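Local structure of phage terminase large subunit (Thermus phage P7426, 7KS4) at residues A[63-68]-A[128-133]; A[57-61]-A[88-93]; A[192-196]-A[207-213]. The protein probably acts as the ATP-driven motor that packages viral DNA into capsids and as the endonuclease that cuts it, this chain being its N-terminal ATPase domain. The contacts are given in a common frame with arbitrary orientation. Numbering follows the deposited sequence.

Contact 1 (A[63-68]-A[128-133]); sequences RPGSQG and ATSEFR
Residues 63-66 leave helix 48-62 through a type II beta turn and deliver the chain into strand 67-72, which pairs in parallel with strand 126-136. The turn is closed by Ser66 N to Arg63 O at 2.9 Å; Gly65, with phi/psi of 88/-2, takes the turn position where a CB would be jammed against the preceding carbonyl. The amide inside the turn is also satisfied: Gly65 N donates to Ser130 OG at 3.0 Å, while Ser130 OG (chi1 m) is also hydrogen-bonded to Leu60 O near the helix end. Beyond the turn the register sets Gln67 beside Glu131 (CA-CA 4.8 Å) and Gly68 beside Phe132 (CA-CA 4.9 Å). Three backbone bonds zigzag between the strands: Glu131 N to Ser66 O at 2.9 Å, Gly68 N to Glu131 O at 3.0 Å and Arg133 N to Gly68 O at 3.1 Å. This pairing joins the parallel core of the P-loop ATPase sheet to its antiparallel extension, since strand 126-136 pairs antiparallel with 109-115. Gln67 N, facing away from this pairing, is hydrogen-bonded to Asp149 OD2. Gln67 and Glu131 share one face, with Gln67 OE1 3.5 Å from Glu131 OE1. Their polar ends are engaged otherwise: Gln67 NE2 by Thr147 O, and Glu131 OE2 by salt bridges to Arg109 and to Arg133 NE (3.2 Å). On the opposite face Phe132, chi1 t, lies against helices 48-62 and 75-92; an ideal CB on Gly68 would come 3.8 Å from Phe132 CD1. Pro64 CB meets Ala128 CB at 4.1 Å.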
ATOM      1  N   ARG A  63      11.685  11.797  -2.544  1.00 34.53           N
ATOM      2  CA  ARG A  63      11.253  12.822  -1.599  1.00 37.67           C
ATOM      3  C   ARG A  63      12.137  12.718  -0.364  1.00 35.09           C
ATOM      4  O   ARG A  63      11.723  12.167   0.662  1.00 33.50           O
ATOM      5  CB  ARG A  63       9.775  12.652  -1.254  1.00 43.16           C
ATOM      6  CG  ARG A  63       8.843  13.136  -2.342  1.00 49.26           C
ATOM      7  CD  ARG A  63       8.782  14.651  -2.327  1.00 56.76           C
ATOM      8  NE  ARG A  63       7.814  15.189  -3.277  1.00 62.46           N
ATOM      9  CZ  ARG A  63       7.453  16.470  -3.325  1.00 68.69           C
ATOM     10  NH1 ARG A  63       7.978  17.344  -2.473  1.00 70.62           N
ATOM     11  NH2 ARG A  63       6.564  16.877  -4.220  1.00 71.20           N
ATOM     12  N   PRO A  64      13.372  13.217  -0.435  1.00 34.30           N
ATOM     13  CA  PRO A  64      14.278  13.118   0.718  1.00 34.58           C
ATOM     14  C   PRO A  64      13.658  13.734   1.962  1.00 34.07           C
ATOM     15  O   PRO A  64      13.119  14.842   1.925  1.00 34.60           O
ATOM     16  CB  PRO A  64      15.524  13.892   0.264  1.00 35.38           C
ATOM     17  CG  PRO A  64      15.477  13.846  -1.225  1.00 34.77           C
ATOM     18  CD  PRO A  64      14.007  13.882  -1.581  1.00 34.63           C
ATOM     19  N   GLY A  65      13.755  13.012   3.072  1.00 33.24           N
ATOM     20  CA  GLY A  65      13.124  13.425   4.302  1.00 35.08           C
ATOM     21  C   GLY A  65      11.696  12.955   4.453  1.00 35.95           C
ATOM     22  O   GLY A  65      11.082  13.214   5.497  1.00 36.16           O
ATOM     23  N   SER A  66      11.152  12.270   3.453  1.00 34.63           N
ATOM     24  CA  SER A  66       9.788  11.776   3.549  1.00 35.72           C
ATOM     25  C   SER A  66       9.695  10.724   4.641  1.00 35.46           C
ATOM     26  O   SER A  66      10.638   9.968   4.892  1.00 34.39           O
ATOM     27  CB  SER A  66       9.328  11.190   2.215  1.00 35.87           C
ATOM     28  OG  SER A  66      10.146  10.095   1.828  1.00 36.39           O
ATOM     29  N   GLN A  67       8.541  10.685   5.304  1.00 34.76           N
ATOM     30  CA  GLN A  67       8.290   9.721   6.365  1.00 35.52           C
ATOM     31  C   GLN A  67       6.996   8.986   6.060  1.00 32.57           C
ATOM     32  O   GLN A  67       5.990   9.610   5.703  1.00 32.16           O
ATOM     33  CB  GLN A  67       8.214  10.401   7.737  1.00 42.51           C
ATOM     34  CG  GLN A  67       9.542  11.022   8.177  1.00 47.71           C
ATOM     35  CD  GLN A  67       9.486  11.621   9.569  1.00 55.08           C
ATOM     36  OE1 GLN A  67      10.409  11.452  10.365  1.00 59.05           O
ATOM     37  NE2 GLN A  67       8.405  12.331   9.868  1.00 55.96           N
ATOM     38  N   GLY A  68       7.027   7.664   6.204  1.00 31.09           N
ATOM     39  CA  GLY A  68       5.860   6.853   5.921  1.00 31.16           C
ATOM     40  C   GLY A  68       5.837   5.610   6.779  1.00 30.93           C
ATOM     41  O   GLY A  68       6.852   5.185   7.339  1.00 30.95           O
ATOM     42  N   ALA A 128      19.352  15.103   4.686  1.00 38.13           N
ATOM     43  CA  ALA A 128      17.984  14.701   4.966  1.00 37.17           C
ATOM     44  C   ALA A 128      17.971  13.200   5.186  1.00 36.08           C
ATOM     45  O   ALA A 128      18.861  12.483   4.725  1.00 35.29           O
ATOM     46  CB  ALA A 128      17.048  15.098   3.826  1.00 35.53           C
ATOM     47  N   THR A 129      16.961  12.738   5.914  1.00 36.04           N
ATOM     48  CA  THR A 129      16.776  11.315   6.179  1.00 36.78           C
ATOM     49  C   THR A 129      15.310  10.968   5.943  1.00 35.17           C
ATOM     50  O   THR A 129      14.424  11.496   6.622  1.00 34.70           O
ATOM     51  CB  THR A 129      17.207  10.960   7.603  1.00 40.59           C
ATOM     52  OG1 THR A 129      18.617  11.174   7.739  1.00 41.40           O
ATOM     53  CG2 THR A 129      16.899   9.499   7.920  1.00 41.61           C
ATOM     54  N   SER A 130      15.066  10.110   4.959  1.00 32.86           N
ATOM     55  CA  SER A 130      13.759   9.502   4.766  1.00 33.09           C
ATOM     56  C   SER A 130      13.616   8.307   5.698  1.00 33.42           C
ATOM     57  O   SER A 130      14.590   7.615   6.000  1.00 33.36           O
ATOM     58  CB  SER A 130      13.590   9.061   3.315  1.00 31.96           C
ATOM     59  OG  SER A 130      13.917  10.113   2.435  1.00 32.12           O
ATOM     60  N   GLU A 131      12.386   8.068   6.161  1.00 33.44           N
ATOM     61  CA  GLU A 131      12.131   7.042   7.162  1.00 34.50           C
ATOM     62  C   GLU A 131      10.876   6.255   6.809  1.00 35.73           C
ATOM     63  O   GLU A 131       9.850   6.839   6.444  1.00 33.72           O
ATOM     64  CB  GLU A 131      11.967   7.657   8.556  1.00 38.53           C
ATOM     65  CG  GLU A 131      11.733   6.633   9.638  1.00 42.73           C
ATOM     66  CD  GLU A 131      11.817   7.229  11.029  1.00 47.25           C
ATOM     67  OE1 GLU A 131      12.042   8.452  11.146  1.00 49.02           O
ATOM     68  OE2 GLU A 131      11.657   6.471  12.004  1.00 49.77           O
ATOM     69  N   PHE A 132      10.962   4.931   6.936  1.00 37.25           N
ATOM     70  CA  PHE A 132       9.838   4.041   6.672  1.00 37.52           C
ATOM     71  C   PHE A 132       9.772   3.007   7.782  1.00 37.83           C
ATOM     72  O   PHE A 132      10.776   2.352   8.079  1.00 39.84           O
ATOM     73  CB  PHE A 132       9.991   3.357   5.310  1.00 35.79           C
ATOM     74  CG  PHE A 132       8.821   2.496   4.914  1.00 34.41           C
ATOM     75  CD1 PHE A 132       7.588   3.064   4.635  1.00 33.69           C
ATOM     76  CD2 PHE A 132       8.968   1.124   4.778  1.00 33.94           C
ATOM     77  CE1 PHE A 132       6.509   2.277   4.252  1.00 32.94           C
ATOM     78  CE2 PHE A 132       7.895   0.329   4.393  1.00 32.91           C
ATOM     79  CZ  PHE A 132       6.667   0.907   4.126  1.00 32.31           C
ATOM     80  N   ARG A 133       8.598   2.866   8.393  1.00 35.87           N
ATOM     81  CA  ARG A 133       8.420   1.952   9.510  1.00 36.75           C
ATOM     82  C   ARG A 133       7.266   1.005   9.250  1.00 34.86           C
ATOM     83  O   ARG A 133       6.286   1.357   8.589  1.00 34.29           O
ATOM     84  CB  ARG A 133       8.140   2.685  10.814  1.00 41.50           C
ATOM     85  CG  ARG A 133       9.329   3.398  11.401  1.00 45.52           C
ATOM     86  CD  ARG A 133       9.444   3.090  12.880  1.00 51.61           C
ATOM     87  NE  ARG A 133      10.035   4.196  13.614  1.00 55.48           N
ATOM     88  CZ  ARG A 133      10.421   4.125  14.881  1.00 58.52           C
ATOM     89  NH1 ARG A 133      10.947   5.187  15.464  1.00 61.80           N
ATOM     90  NH2 ARG A 133      10.286   2.989  15.554  1.00 59.52           N
TER

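Contact 2 (A[57-61]-A[88-93]); sequences VFELF and KVERLA
Phe61, Val89 and Val57 carry most of the surface buried between helices 48-62 and 75-92, whose segments 57-61 and 88-92 cross at -47° with their axes 10.5 Å apart at closest approach. The register is set by Val57 opposite Val89 (CA-CA 6.0 Å); the backbones then diverge, so that Phe61 and Ala93 face each other at 8.4 Å between CA atoms. Phe61 spans that wider end. With chi1 at -75° (m) and chi2 at -80°, its ring reaches the second helix, where CE2 lies 4.0 Å from Val89 CG2, CD2 4.0 Å from Leu92 CD2 and CZ 4.1 Å from Ala93 CB. The ring edge is directed at the backbone, CZ standing 3.6 Å from Val89 O, a carbonyl that accepts the helical bond from Ala93 N at 3.0 Å. Val89 (chi1 t) offers CG2 to three residues of the first helix, meeting Leu60 CD1 at 3.9 Å and Val57 CG2 at 4.0 Å besides the Phe61 ring. Val57, also t, divides its methyls: CG1 touches Leu92 CD2 at 3.9 Å, and CG2 packs on Lys88 CB at 3.6 Å. The lysine chain (chi4 p) then leads away, and NZ forms a salt bridge with Glu50 of the ADP pocket. Leu19 of helix 13-19 touches Val57 and Lys88, while Val112 of strand 109-115 packs on Leu60, Phe61 and Val89. No hydrogen bond links the segments. Apolar packing thus joins two helices of an alpha/beta P-loop ATPase domain, the first being the helix that begins at the nucleotide-binding Lys48.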
ATOM      1  N   VAL A  57       9.288   2.748  -1.868  1.00 28.86           N
ATOM      2  CA  VAL A  57      10.657   2.944  -2.341  1.00 28.63           C
ATOM      3  C   VAL A  57      10.785   4.289  -3.039  1.00 28.36           C
ATOM      4  O   VAL A  57      11.727   5.053  -2.794  1.00 28.37           O
ATOM      5  CB  VAL A  57      11.086   1.799  -3.276  1.00 29.87           C
ATOM      6  CG1 VAL A  57      12.485   2.077  -3.822  1.00 30.45           C
ATOM      7  CG2 VAL A  57      11.068   0.464  -2.559  1.00 31.42           C
ATOM      8  N   PHE A  58       9.847   4.590  -3.938  1.00 28.66           N
ATOM      9  CA  PHE A  58       9.905   5.843  -4.677  1.00 28.62           C
ATOM     10  C   PHE A  58       9.916   7.042  -3.732  1.00 29.20           C
ATOM     11  O   PHE A  58      10.749   7.949  -3.867  1.00 30.33           O
ATOM     12  CB  PHE A  58       8.731   5.923  -5.647  1.00 28.99           C
ATOM     13  CG  PHE A  58       8.726   7.171  -6.473  1.00 30.72           C
ATOM     14  CD1 PHE A  58       9.644   7.339  -7.495  1.00 31.70           C
ATOM     15  CD2 PHE A  58       7.815   8.180  -6.218  1.00 31.78           C
ATOM     16  CE1 PHE A  58       9.652   8.491  -8.253  1.00 33.14           C
ATOM     17  CE2 PHE A  58       7.817   9.332  -6.973  1.00 33.91           C
ATOM     18  CZ  PHE A  58       8.736   9.483  -7.996  1.00 34.69           C
ATOM     19  N   GLU A  59       9.003   7.064  -2.761  1.00 29.56           N
ATOM     20  CA  GLU A  59       8.946   8.189  -1.834  1.00 31.19           C
ATOM     21  C   GLU A  59      10.274   8.389  -1.115  1.00 31.21           C
ATOM     22  O   GLU A  59      10.746   9.525  -0.977  1.00 33.07           O
ATOM     23  CB  GLU A  59       7.826   7.981  -0.815  1.00 34.38           C
ATOM     24  CG  GLU A  59       6.432   8.112  -1.389  1.00 36.66           C
ATOM     25  CD  GLU A  59       6.050   9.545  -1.715  1.00 38.92           C
ATOM     26  OE1 GLU A  59       6.531  10.469  -1.035  1.00 41.01           O
ATOM     27  OE2 GLU A  59       5.262   9.738  -2.660  1.00 42.44           O
ATOM     28  N   LEU A  60      10.895   7.300  -0.650  1.00 28.67           N
ATOM     29  CA  LEU A  60      12.088   7.438   0.183  1.00 29.36           C
ATOM     30  C   LEU A  60      13.242   8.063  -0.588  1.00 29.21           C
ATOM     31  O   LEU A  60      14.039   8.805  -0.003  1.00 30.21           O
ATOM     32  CB  LEU A  60      12.495   6.076   0.754  1.00 30.39           C
ATOM     33  CG  LEU A  60      11.450   5.434   1.682  1.00 33.21           C
ATOM     34  CD1 LEU A  60      11.868   4.019   2.059  1.00 34.52           C
ATOM     35  CD2 LEU A  60      11.217   6.278   2.935  1.00 34.54           C
ATOM     36  N   PHE A  61      13.343   7.792  -1.892  1.00 30.21           N
ATOM     37  CA  PHE A  61      14.423   8.331  -2.717  1.00 30.12           C
ATOM     38  C   PHE A  61      14.042   9.620  -3.427  1.00 30.33           C
ATOM     39  O   PHE A  61      14.887  10.512  -3.573  1.00 30.46           O
ATOM     40  CB  PHE A  61      14.849   7.302  -3.766  1.00 30.62           C
ATOM     41  CG  PHE A  61      15.661   6.187  -3.209  1.00 30.93           C
ATOM     42  CD1 PHE A  61      17.010   6.364  -2.957  1.00 31.49           C
ATOM     43  CD2 PHE A  61      15.085   4.962  -2.924  1.00 32.40           C
ATOM     44  CE1 PHE A  61      17.776   5.337  -2.434  1.00 33.07           C
ATOM     45  CE2 PHE A  61      15.849   3.930  -2.401  1.00 34.04           C
ATOM     46  CZ  PHE A  61      17.196   4.125  -2.152  1.00 34.26           C
ATOM     47  N   LYS A  88      14.407  -3.733  -1.862  1.00 39.39           N
ATOM     48  CA  LYS A  88      14.445  -2.803  -2.985  1.00 39.19           C
ATOM     49  C   LYS A  88      15.265  -1.566  -2.651  1.00 36.46           C
ATOM     50  O   LYS A  88      16.034  -1.083  -3.491  1.00 36.61           O
ATOM     51  CB  LYS A  88      13.022  -2.405  -3.383  1.00 38.70           C
ATOM     52  CG  LYS A  88      12.187  -3.567  -3.887  1.00 41.29           C
ATOM     53  CD  LYS A  88      10.760  -3.140  -4.213  1.00 40.93           C
ATOM     54  CE  LYS A  88      10.075  -4.162  -5.103  1.00 45.41           C
ATOM     55  NZ  LYS A  88      10.203  -5.536  -4.570  1.00 48.17           N
ATOM     56  N   VAL A  89      15.104  -1.033  -1.440  1.00 33.59           N
ATOM     57  CA  VAL A  89      15.823   0.174  -1.045  1.00 32.91           C
ATOM     58  C   VAL A  89      17.317  -0.108  -0.937  1.00 33.25           C
ATOM     59  O   VAL A  89      18.149   0.690  -1.381  1.00 31.29           O
ATOM     60  CB  VAL A  89      15.248   0.716   0.278  1.00 32.70           C
ATOM     61  CG1 VAL A  89      16.219   1.680   0.958  1.00 32.81           C
ATOM     62  CG2 VAL A  89      13.909   1.404   0.040  1.00 31.30           C
ATOM     63  N   GLU A  90      17.686  -1.236  -0.333  1.00 37.49           N
ATOM     64  CA  GLU A  90      19.107  -1.539  -0.188  1.00 39.66           C
ATOM     65  C   GLU A  90      19.767  -1.783  -1.536  1.00 39.44           C
ATOM     66  O   GLU A  90      20.941  -1.437  -1.720  1.00 38.82           O
ATOM     67  CB  GLU A  90      19.288  -2.732   0.755  1.00 44.01           C
ATOM     68  CG  GLU A  90      19.138  -2.323   2.218  1.00 45.91           C
ATOM     69  CD  GLU A  90      19.251  -3.474   3.189  1.00 51.12           C
ATOM     70  OE1 GLU A  90      19.349  -4.640   2.751  1.00 54.02           O
ATOM     71  OE2 GLU A  90      19.241  -3.203   4.406  1.00 51.68           O
ATOM     72  N   ARG A  91      19.033  -2.355  -2.493  1.00 39.16           N
ATOM     73  CA  ARG A  91      19.575  -2.547  -3.833  1.00 39.39           C
ATOM     74  C   ARG A  91      19.633  -1.231  -4.599  1.00 38.29           C
ATOM     75  O   ARG A  91      20.663  -0.889  -5.198  1.00 37.91           O
ATOM     76  CB  ARG A  91      18.728  -3.571  -4.588  1.00 40.39           C
ATOM     77  CG  ARG A  91      19.034  -3.649  -6.074  1.00 41.38           C
ATOM     78  CD  ARG A  91      18.457  -4.916  -6.685  1.00 43.47           C
ATOM     79  NE  ARG A  91      17.020  -5.038  -6.438  1.00 44.07           N
ATOM     80  CZ  ARG A  91      16.076  -4.480  -7.190  1.00 43.39           C
ATOM     81  NH1 ARG A  91      14.798  -4.654  -6.882  1.00 43.32           N
ATOM     82  NH2 ARG A  91      16.401  -3.752  -8.250  1.00 43.78           N
ATOM     83  N   LEU A  92      18.527  -0.482  -4.601  1.00 36.81           N
ATOM     84  CA  LEU A  92      18.458   0.741  -5.393  1.00 37.69           C
ATOM     85  C   LEU A  92      19.473   1.776  -4.935  1.00 35.48           C
ATOM     86  O   LEU A  92      19.947   2.584  -5.746  1.00 35.69           O
ATOM     87  CB  LEU A  92      17.050   1.331  -5.320  1.00 37.80           C
ATOM     88  CG  LEU A  92      16.610   2.070  -6.576  1.00 39.78           C
ATOM     89  CD1 LEU A  92      16.376   1.071  -7.706  1.00 42.62           C
ATOM     90  CD2 LEU A  92      15.355   2.892  -6.291  1.00 38.50           C
ATOM     91  N   ALA A  93      19.804   1.791  -3.643  1.00 34.92           N
ATOM     92  CA  ALA A  93      20.755   2.769  -3.139  1.00 35.31           C
ATOM     93  C   ALA A  93      22.084   2.700  -3.871  1.00 36.45           C
ATOM     94  O   ALA A  93      22.806   3.706  -3.910  1.00 37.47           O
ATOM     95  CB  ALA A  93      20.972   2.571  -1.635  1.00 37.58           C
TER

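Contact 3 (A[192-196]-A[207-213]); sequences YEFFL and IPNSGIN. With SO4 (sulfate ion), chain F.
In this P-loop ATPase domain, helix 190-197 is packed against the loop that leads on to strand 219-224, the outermost strand on one side of the central sheet. The loop residues 207-210 form a type II beta turn, closed by Ser210 N to Ile207 O at 3.1 Å and by Ser210 OG to the same oxygen at 2.7 Å; Asn209 has positive phi (70/7). From the helix, Tyr192 (chi1 t) reaches the turn edge-on: OH donates to Pro208 O at 2.7 Å, and CE1 passes 4.3 Å from Pro208 CD. One helical turn later Leu196, with chi1 off-well at -144°, fills the hollow of the loop. Its CD1 lies 4.0 Å from Ile207 CG2, its CD2 4.0 Å from Asn209 CB and its CG 3.5 Å from Asn213 CB. Deeper in, Phe195 CE2 meets Ile207 CD1 at 3.8 Å, and Phe257 adds its ring beside Tyr192, Phe195 and Ile207. Asn213, on a p rotamer, has its ND2 hydrogen-bonded to Trp199 O and makes a weak bond to Leu196 O at 2.9 Å. On the outside of the turn, Asn209 ND2 donates to O4 of a sulfate, probably from the crystallisation liquor, at 2.6 Å.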
ATOM      1  N   TYR A 192     -15.288  -0.803   3.001  1.00 31.04           N
ATOM      2  CA  TYR A 192     -16.311  -0.701   1.968  1.00 30.45           C
ATOM      3  C   TYR A 192     -16.715   0.749   1.728  1.00 30.52           C
ATOM      4  O   TYR A 192     -16.861   1.182   0.579  1.00 29.38           O
ATOM      5  CB  TYR A 192     -17.525  -1.534   2.380  1.00 31.64           C
ATOM      6  CG  TYR A 192     -18.783  -1.203   1.625  1.00 33.02           C
ATOM      7  CD1 TYR A 192     -18.900  -1.486   0.266  1.00 34.01           C
ATOM      8  CD2 TYR A 192     -19.863  -0.612   2.270  1.00 34.00           C
ATOM      9  CE1 TYR A 192     -20.065  -1.180  -0.430  1.00 35.54           C
ATOM     10  CE2 TYR A 192     -21.024  -0.304   1.589  1.00 35.42           C
ATOM     11  CZ  TYR A 192     -21.124  -0.594   0.242  1.00 36.49           C
ATOM     12  OH  TYR A 192     -22.286  -0.282  -0.426  1.00 37.19           O
ATOM     13  N   GLU A 193     -16.916   1.508   2.804  1.00 31.92           N
ATOM     14  CA  GLU A 193     -17.287   2.911   2.663  1.00 33.77           C
ATOM     15  C   GLU A 193     -16.216   3.687   1.911  1.00 31.83           C
ATOM     16  O   GLU A 193     -16.520   4.440   0.978  1.00 32.60           O
ATOM     17  CB  GLU A 193     -17.522   3.522   4.038  1.00 35.71           C
ATOM     18  CG  GLU A 193     -18.599   2.800   4.795  1.00 40.04           C
ATOM     19  CD  GLU A 193     -18.716   3.236   6.223  1.00 43.02           C
ATOM     20  OE1 GLU A 193     -17.816   3.952   6.725  1.00 43.87           O
ATOM     21  OE2 GLU A 193     -19.728   2.853   6.838  1.00 45.94           O
ATOM     22  N   PHE A 194     -14.954   3.525   2.317  1.00 28.65           N
ATOM     23  CA  PHE A 194     -13.865   4.244   1.662  1.00 28.03           C
ATOM     24  C   PHE A 194     -13.725   3.814   0.215  1.00 29.24           C
ATOM     25  O   PHE A 194     -13.458   4.644  -0.665  1.00 29.19           O
ATOM     26  CB  PHE A 194     -12.557   4.022   2.416  1.00 28.52           C
ATOM     27  CG  PHE A 194     -12.314   5.023   3.506  1.00 31.47           C
ATOM     28  CD1 PHE A 194     -13.345   5.414   4.345  1.00 32.22           C
ATOM     29  CD2 PHE A 194     -11.057   5.568   3.699  1.00 33.92           C
ATOM     30  CE1 PHE A 194     -13.131   6.336   5.350  1.00 35.03           C
ATOM     31  CE2 PHE A 194     -10.834   6.494   4.707  1.00 34.63           C
ATOM     32  CZ  PHE A 194     -11.873   6.876   5.535  1.00 35.45           C
ATOM     33  N   PHE A 195     -13.895   2.520  -0.052  1.00 28.94           N
ATOM     34  CA  PHE A 195     -13.870   2.046  -1.431  1.00 27.98           C
ATOM     35  C   PHE A 195     -14.902   2.785  -2.271  1.00 29.66           C
ATOM     36  O   PHE A 195     -14.599   3.286  -3.360  1.00 28.24           O
ATOM     37  CB  PHE A 195     -14.125   0.542  -1.476  1.00 29.03           C
ATOM     38  CG  PHE A 195     -14.207   0.000  -2.866  1.00 30.59           C
ATOM     39  CD1 PHE A 195     -13.065  -0.399  -3.533  1.00 30.91           C
ATOM     40  CD2 PHE A 195     -15.420  -0.072  -3.524  1.00 32.09           C
ATOM     41  CE1 PHE A 195     -13.138  -0.889  -4.824  1.00 32.09           C
ATOM     42  CE2 PHE A 195     -15.495  -0.555  -4.812  1.00 33.55           C
ATOM     43  CZ  PHE A 195     -14.349  -0.960  -5.462  1.00 33.37           C
ATOM     44  N   LEU A 196     -16.134   2.870  -1.774  1.00 31.36           N
ATOM     45  CA  LEU A 196     -17.200   3.478  -2.558  1.00 33.31           C
ATOM     46  C   LEU A 196     -16.934   4.956  -2.818  1.00 32.92           C
ATOM     47  O   LEU A 196     -17.335   5.483  -3.860  1.00 34.01           O
ATOM     48  CB  LEU A 196     -18.532   3.290  -1.833  1.00 34.35           C
ATOM     49  CG  LEU A 196     -19.769   3.041  -2.687  1.00 36.97           C
ATOM     50  CD1 LEU A 196     -19.617   1.788  -3.529  1.00 38.26           C
ATOM     51  CD2 LEU A 196     -21.010   2.936  -1.797  1.00 38.47           C
ATOM     52  N   ILE A 207     -20.497  -5.504  -5.473  1.00 46.56           N
ATOM     53  CA  ILE A 207     -20.309  -4.190  -4.855  1.00 42.34           C
ATOM     54  C   ILE A 207     -21.674  -3.534  -4.652  1.00 41.03           C
ATOM     55  O   ILE A 207     -22.170  -2.863  -5.568  1.00 40.54           O
ATOM     56  CB  ILE A 207     -19.403  -3.290  -5.711  1.00 41.81           C
ATOM     57  CG1 ILE A 207     -18.054  -3.963  -5.993  1.00 42.66           C
ATOM     58  CG2 ILE A 207     -19.176  -1.950  -5.006  1.00 39.91           C
ATOM     59  CD1 ILE A 207     -17.193  -3.205  -6.988  1.00 42.66           C
ATOM     60  N   PRO A 208     -22.309  -3.684  -3.488  1.00 41.78           N
ATOM     61  CA  PRO A 208     -23.589  -3.007  -3.262  1.00 42.42           C
ATOM     62  C   PRO A 208     -23.464  -1.505  -3.470  1.00 39.70           C
ATOM     63  O   PRO A 208     -22.468  -0.890  -3.086  1.00 36.95           O
ATOM     64  CB  PRO A 208     -23.920  -3.342  -1.803  1.00 42.72           C
ATOM     65  CG  PRO A 208     -23.202  -4.604  -1.534  1.00 43.55           C
ATOM     66  CD  PRO A 208     -21.937  -4.538  -2.348  1.00 42.58           C
ATOM     67  N   ASN A 209     -24.484  -0.925  -4.103  1.00 38.35           N
ATOM     68  CA  ASN A 209     -24.592   0.508  -4.353  1.00 38.20           C
ATOM     69  C   ASN A 209     -23.599   1.016  -5.391  1.00 37.93           C
ATOM     70  O   ASN A 209     -23.510   2.230  -5.598  1.00 37.67           O
ATOM     71  CB  ASN A 209     -24.434   1.326  -3.066  1.00 37.37           C
ATOM     72  CG  ASN A 209     -25.603   1.149  -2.123  1.00 38.94           C
ATOM     73  OD1 ASN A 209     -25.320   1.083  -0.830  1.00 40.02           O
ATOM     74  ND2 ASN A 209     -26.747   1.061  -2.559  1.00 38.43           N
ATOM     75  N   SER A 210     -22.851   0.138  -6.055  1.00 40.60           N
ATOM     76  CA  SER A 210     -22.073   0.573  -7.209  1.00 42.02           C
ATOM     77  C   SER A 210     -23.006   1.018  -8.331  1.00 48.01           C
ATOM     78  O   SER A 210     -24.095   0.469  -8.519  1.00 46.80           O
ATOM     79  CB  SER A 210     -21.157  -0.547  -7.706  1.00 40.82           C
ATOM     80  OG  SER A 210     -21.885  -1.729  -8.005  1.00 41.54           O
ATOM     81  N   GLY A 211     -22.574   2.025  -9.077  1.00 58.20           N
ATOM     82  CA  GLY A 211     -23.395   2.604 -10.126  1.00 63.14           C
ATOM     83  C   GLY A 211     -24.247   3.777  -9.690  1.00 61.35           C
ATOM     84  O   GLY A 211     -24.485   4.695 -10.479  1.00 66.40           O
ATOM     85  N   ILE A 212     -24.715   3.766  -8.443  1.00 48.52           N
ATOM     86  CA  ILE A 212     -25.529   4.850  -7.908  1.00 42.74           C
ATOM     87  C   ILE A 212     -24.805   5.604  -6.801  1.00 40.10           C
ATOM     88  O   ILE A 212     -25.395   6.489  -6.173  1.00 40.00           O
ATOM     89  CB  ILE A 212     -26.891   4.337  -7.411  1.00 41.62           C
ATOM     90  CG1 ILE A 212     -26.714   3.251  -6.343  1.00 39.96           C
ATOM     91  CG2 ILE A 212     -27.717   3.829  -8.584  1.00 44.42           C
ATOM     92  CD1 ILE A 212     -27.985   2.944  -5.567  1.00 41.54           C
ATOM     93  N   ASN A 213     -23.537   5.288  -6.554  1.00 39.32           N
ATOM     94  CA  ASN A 213     -22.815   5.857  -5.425  1.00 39.09           C
ATOM     95  C   ASN A 213     -22.232   7.220  -5.765  1.00 40.08           C
ATOM     96  O   ASN A 213     -21.881   7.501  -6.912  1.00 40.79           O
ATOM     97  CB  ASN A 213     -21.678   4.930  -4.995  1.00 35.68           C
ATOM     98  CG  ASN A 213     -20.640   4.734  -6.090  1.00 35.00           C
ATOM     99  OD1 ASN A 213     -20.910   4.090  -7.102  1.00 35.01           O
ATOM    100  ND2 ASN A 213     -19.444   5.287  -5.885  1.00 33.77           N
TER
HETATM  101  S   SO4 F 305     -28.784  -1.189  -1.455  0.80108.88           S
HETATM  102  O1  SO4 F 305     -28.468  -2.184  -0.434  0.80106.62           O
HETATM  103  O2  SO4 F 305     -27.923  -1.394  -2.618  0.80105.52           O
HETATM  104  O3  SO4 F 305     -30.180  -1.321  -1.862  0.80106.67           O
HETATM  105  O4  SO4 F 305     -28.559   0.150  -0.919  0.80107.31           O

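Contacts 1 and 2 are neighbours, their centres 11 Å apart, and their segments alternate along the chain: helix 48-62 runs through the turn of contact 1 into strand 67-72, which is followed by helix 75-92. They touch directly, with Ser130 OG 2.8 Å from Leu60 O and Leu60 CD2 packed 3.8 Å from Glu131 O. Contact 3 lies across the domain centre, its nearest atoms about 17 Å from contact 1 and about 18 Å from contact 2. The side chains of Lys88, Phe195 and Phe132 are about 8, 13 and 14 Å, respectively, from the bound ADP, and none of the three lines its pocket.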